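Local coordinates for phenyl-3-pyruvate decarboxylase (Azospirillum brasilense, PDB 2NXW), which decarboxylates phenylpyruvate and indole-3-pyruvate to their aldehydes with the help of thiamine diphosphate and a metal ion, the indole-3-pyruvate reaction belonging to auxin biosynthesis, at residues N475-E480 / I540-L545. Numbering follows the deposited sequence.
Sequences NNASWE and IPRGVL. With MG (magnesium ion), chain C; TPP (thiamine diphosphate), chain E.
E480 reaches from the start of its helix to the turn at P541–V544. Its CB lies 3.2 Å from O1B of the thiamine diphosphate, the oxygen that also accepts the E480 backbone N-H. CG, set anti to the backbone N (chi1 -162°), packs against CD2 of L545. A bend at chi2 (65°) then carries the carboxylate beside the backbone of G543, whose N donates to OE2 at 2.7 Å from well above the carboxylate plane. OE1 takes a hydrogen bond from S478 OG on its anti side and forms a salt bridge with R483. A glutamine in its place would probably weaken the hold on R483 and leave that arginine without its charged mate.

R542, extended from CG to NE, lays CG 3.3 Å from N476 O and grips A477 O side-on: NE and NH2 both donate to this one oxygen, NH2 at 2.9 Å and in the carbonyl plane. At the strand ends, I540 N bonds to N475 O at 3.0 Å, while I540 O receives a CA-H...O contact from N476. A water accepts from N476 ND2 and lies within hydrogen-bonding distance of P541 O and V544 O.

The contact borders the metal site, to which 475-480 contributes from the C-terminal thiamine diphosphate-binding domain. N475 OD1 accepts the A477 N-H, forming an Asx turn, while its ND2 is hydrogen-bonded to E537. N476 OD1 and S478 O each bind magnesium at 2.1 Å, together with D449, two diphosphate oxygens and a water. Strands 470-475 and 534-539 are parallel neighbours in the six-stranded sheet; the two loops leave them side by side, one entering helix 480-485 and the other helix 547-558, with I540 and V544 packed on helix 376-388.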
loop_
_atom_site.group_PDB
_atom_site.type_symbol
_atom_site.label_atom_id
_atom_site.label_comp_id
_atom_site.label_asym_id
_atom_site.label_seq_id
_atom_site.Cartn_x
_atom_site.Cartn_y
_atom_site.Cartn_z
ATOM N N ASN A 475 9.901 -27.796 30.594
ATOM C CA ASN A 475 9.689 -28.795 29.557
ATOM C C ASN A 475 8.386 -29.558 29.688
ATOM O O ASN A 475 8.306 -30.558 30.420
ATOM C CB ASN A 475 10.859 -29.791 29.508
ATOM C CG ASN A 475 10.845 -30.631 28.243
ATOM O OD1 ASN A 475 9.861 -30.626 27.496
ATOM N ND2 ASN A 475 11.916 -31.363 27.997
ATOM N N ASN A 476 7.363 -29.084 28.980
ATOM C CA ASN A 476 6.072 -29.763 28.990
ATOM C C ASN A 476 5.826 -30.486 27.660
ATOM O O ASN A 476 4.715 -30.948 27.407
ATOM C CB ASN A 476 4.907 -28.793 29.319
ATOM C CG ASN A 476 4.922 -27.501 28.488
ATOM O OD1 ASN A 476 5.533 -27.431 27.426
ATOM N ND2 ASN A 476 4.211 -26.487 28.975
ATOM N N ALA A 477 6.870 -30.636 26.839
ATOM C CA ALA A 477 6.766 -31.311 25.533
ATOM C C ALA A 477 5.521 -30.782 24.844
ATOM O O ALA A 477 4.662 -31.541 24.369
ATOM C CB ALA A 477 6.658 -32.826 25.731
ATOM N N SER A 478 5.448 -29.461 24.763
ATOM C CA SER A 478 4.260 -28.827 24.225
ATOM C C SER A 478 4.424 -27.348 23.951
ATOM O O SER A 478 5.222 -26.663 24.601
ATOM C CB SER A 478 3.146 -28.977 25.275
ATOM O OG SER A 478 1.933 -28.348 24.902
ATOM N N TRP A 479 3.661 -26.863 22.974
ATOM C CA TRP A 479 3.567 -25.427 22.721
ATOM C C TRP A 479 2.294 -25.188 23.543
ATOM O O TRP A 479 1.183 -25.048 23.003
ATOM C CB TRP A 479 3.306 -25.153 21.240
ATOM C CG TRP A 479 4.528 -25.164 20.370
ATOM C CD1 TRP A 479 5.802 -24.745 20.700
ATOM C CD2 TRP A 479 4.583 -25.555 18.996
ATOM N NE1 TRP A 479 6.631 -24.857 19.607
ATOM C CE2 TRP A 479 5.910 -25.351 18.551
ATOM C CE3 TRP A 479 3.635 -26.059 18.094
ATOM C CZ2 TRP A 479 6.314 -25.633 17.247
ATOM C CZ3 TRP A 479 4.030 -26.340 16.806
ATOM C CH2 TRP A 479 5.360 -26.128 16.386
ATOM N N GLU A 480 2.452 -25.162 24.862
ATOM C CA GLU A 480 1.311 -25.089 25.760
ATOM C C GLU A 480 0.431 -23.859 25.677
ATOM O O GLU A 480 -0.784 -23.962 25.830
ATOM C CB GLU A 480 1.766 -25.337 27.203
ATOM C CG GLU A 480 0.638 -25.722 28.190
ATOM C CD GLU A 480 -0.034 -27.070 27.905
ATOM O OE1 GLU A 480 0.507 -27.904 27.142
ATOM O OE2 GLU A 480 -1.128 -27.291 28.476
ATOM N N ILE A 540 7.276 -30.812 33.211
ATOM C CA ILE A 540 5.966 -30.350 33.661
ATOM C C ILE A 540 4.895 -31.023 32.811
ATOM O O ILE A 540 5.041 -31.110 31.599
ATOM C CB ILE A 540 5.845 -28.823 33.462
ATOM C CG1 ILE A 540 6.945 -28.111 34.248
ATOM C CG2 ILE A 540 4.456 -28.324 33.889
ATOM C CD1 ILE A 540 7.021 -26.602 33.964
ATOM N N PRO A 541 3.813 -31.515 33.436
ATOM C CA PRO A 541 2.781 -32.154 32.613
ATOM C C PRO A 541 2.016 -31.140 31.753
ATOM O O PRO A 541 1.930 -29.954 32.085
ATOM C CB PRO A 541 1.840 -32.791 33.646
ATOM C CG PRO A 541 2.672 -32.924 34.885
ATOM C CD PRO A 541 3.531 -31.676 34.876
ATOM N N ARG A 542 1.468 -31.614 30.638
ATOM C CA ARG A 542 0.644 -30.760 29.800
ATOM C C ARG A 542 -0.628 -30.452 30.592
ATOM O O ARG A 542 -1.065 -31.264 31.430
ATOM C CB ARG A 542 0.279 -31.476 28.504
ATOM C CG ARG A 542 1.464 -31.713 27.605
ATOM C CD ARG A 542 1.076 -32.574 26.434
ATOM N NE ARG A 542 2.224 -32.893 25.597
ATOM C CZ ARG A 542 2.278 -33.934 24.775
ATOM N NH1 ARG A 542 1.238 -34.755 24.675
ATOM N NH2 ARG A 542 3.376 -34.179 24.085
ATOM N N GLY A 543 -1.212 -29.286 30.349
ATOM C CA GLY A 543 -2.434 -28.916 31.047
ATOM C C GLY A 543 -2.211 -28.240 32.392
ATOM O O GLY A 543 -3.168 -27.808 33.037
ATOM N N VAL A 544 -0.955 -28.142 32.823
ATOM C CA VAL A 544 -0.631 -27.524 34.108
ATOM C C VAL A 544 -0.044 -26.155 33.813
ATOM O O VAL A 544 1.014 -26.044 33.194
ATOM C CB VAL A 544 0.366 -28.405 34.880
ATOM C CG1 VAL A 544 0.639 -27.819 36.262
ATOM C CG2 VAL A 544 -0.221 -29.823 35.017
ATOM N N LEU A 545 -0.747 -25.122 34.259
ATOM C CA LEU A 545 -0.377 -23.735 33.983
ATOM C C LEU A 545 -0.089 -22.896 35.212
ATOM O O LEU A 545 -0.524 -23.213 36.316
ATOM C CB LEU A 545 -1.530 -23.057 33.231
ATOM C CG LEU A 545 -2.191 -23.869 32.123
ATOM C CD1 LEU A 545 -3.382 -23.106 31.562
ATOM C CD2 LEU A 545 -1.173 -24.159 31.031
HETATM MG MG MG C . 6.288 -25.884 26.259
HETATM N "N1'" TPP E . 6.982 -18.114 16.556
HETATM C "C2'" TPP E . 7.597 -17.089 17.168
HETATM C CM2 TPP E . 8.976 -16.655 16.697
HETATM N "N3'" TPP E . 7.008 -16.442 18.178
HETATM C "C4'" TPP E . 5.770 -16.786 18.635
HETATM N "N4'" TPP E . 5.192 -16.048 19.622
HETATM C "C5'" TPP E . 5.102 -17.914 18.057
HETATM C "C6'" TPP E . 5.748 -18.551 16.977
HETATM C "C7'" TPP E . 3.719 -18.410 18.538
HETATM N N3 TPP E . 3.723 -18.989 19.958
HETATM C C2 TPP E . 3.303 -18.213 20.961
HETATM S S1 TPP E . 3.420 -19.240 22.378
HETATM C C5 TPP E . 4.011 -20.684 21.563
HETATM C C4 TPP E . 4.081 -20.294 20.228
HETATM C CM4 TPP E . 4.557 -21.283 19.129
HETATM C C6 TPP E . 4.332 -21.966 22.222
HETATM C C7 TPP E . 5.558 -21.782 23.135
HETATM O O7 TPP E . 5.914 -23.081 23.533
HETATM P PA TPP E . 6.953 -23.082 24.728
HETATM O O1A TPP E . 8.226 -22.299 24.421
HETATM O O2A TPP E . 7.254 -24.561 24.965
HETATM O O3A TPP E . 6.322 -22.479 26.060
HETATM P PB TPP E . 4.847 -22.989 26.614
HETATM O O1B TPP E . 4.752 -24.513 26.529
HETATM O O2B TPP E . 4.808 -22.470 28.081
HETATM O O3B TPP E . 3.730 -22.320 25.828
HETATM O O HOH W 1 2.148 -27.422 30.966
HETATM O O HOH W 2 4.580 -33.169 29.202
HETATM O O HOH W 3 7.109 -25.056 28.042
#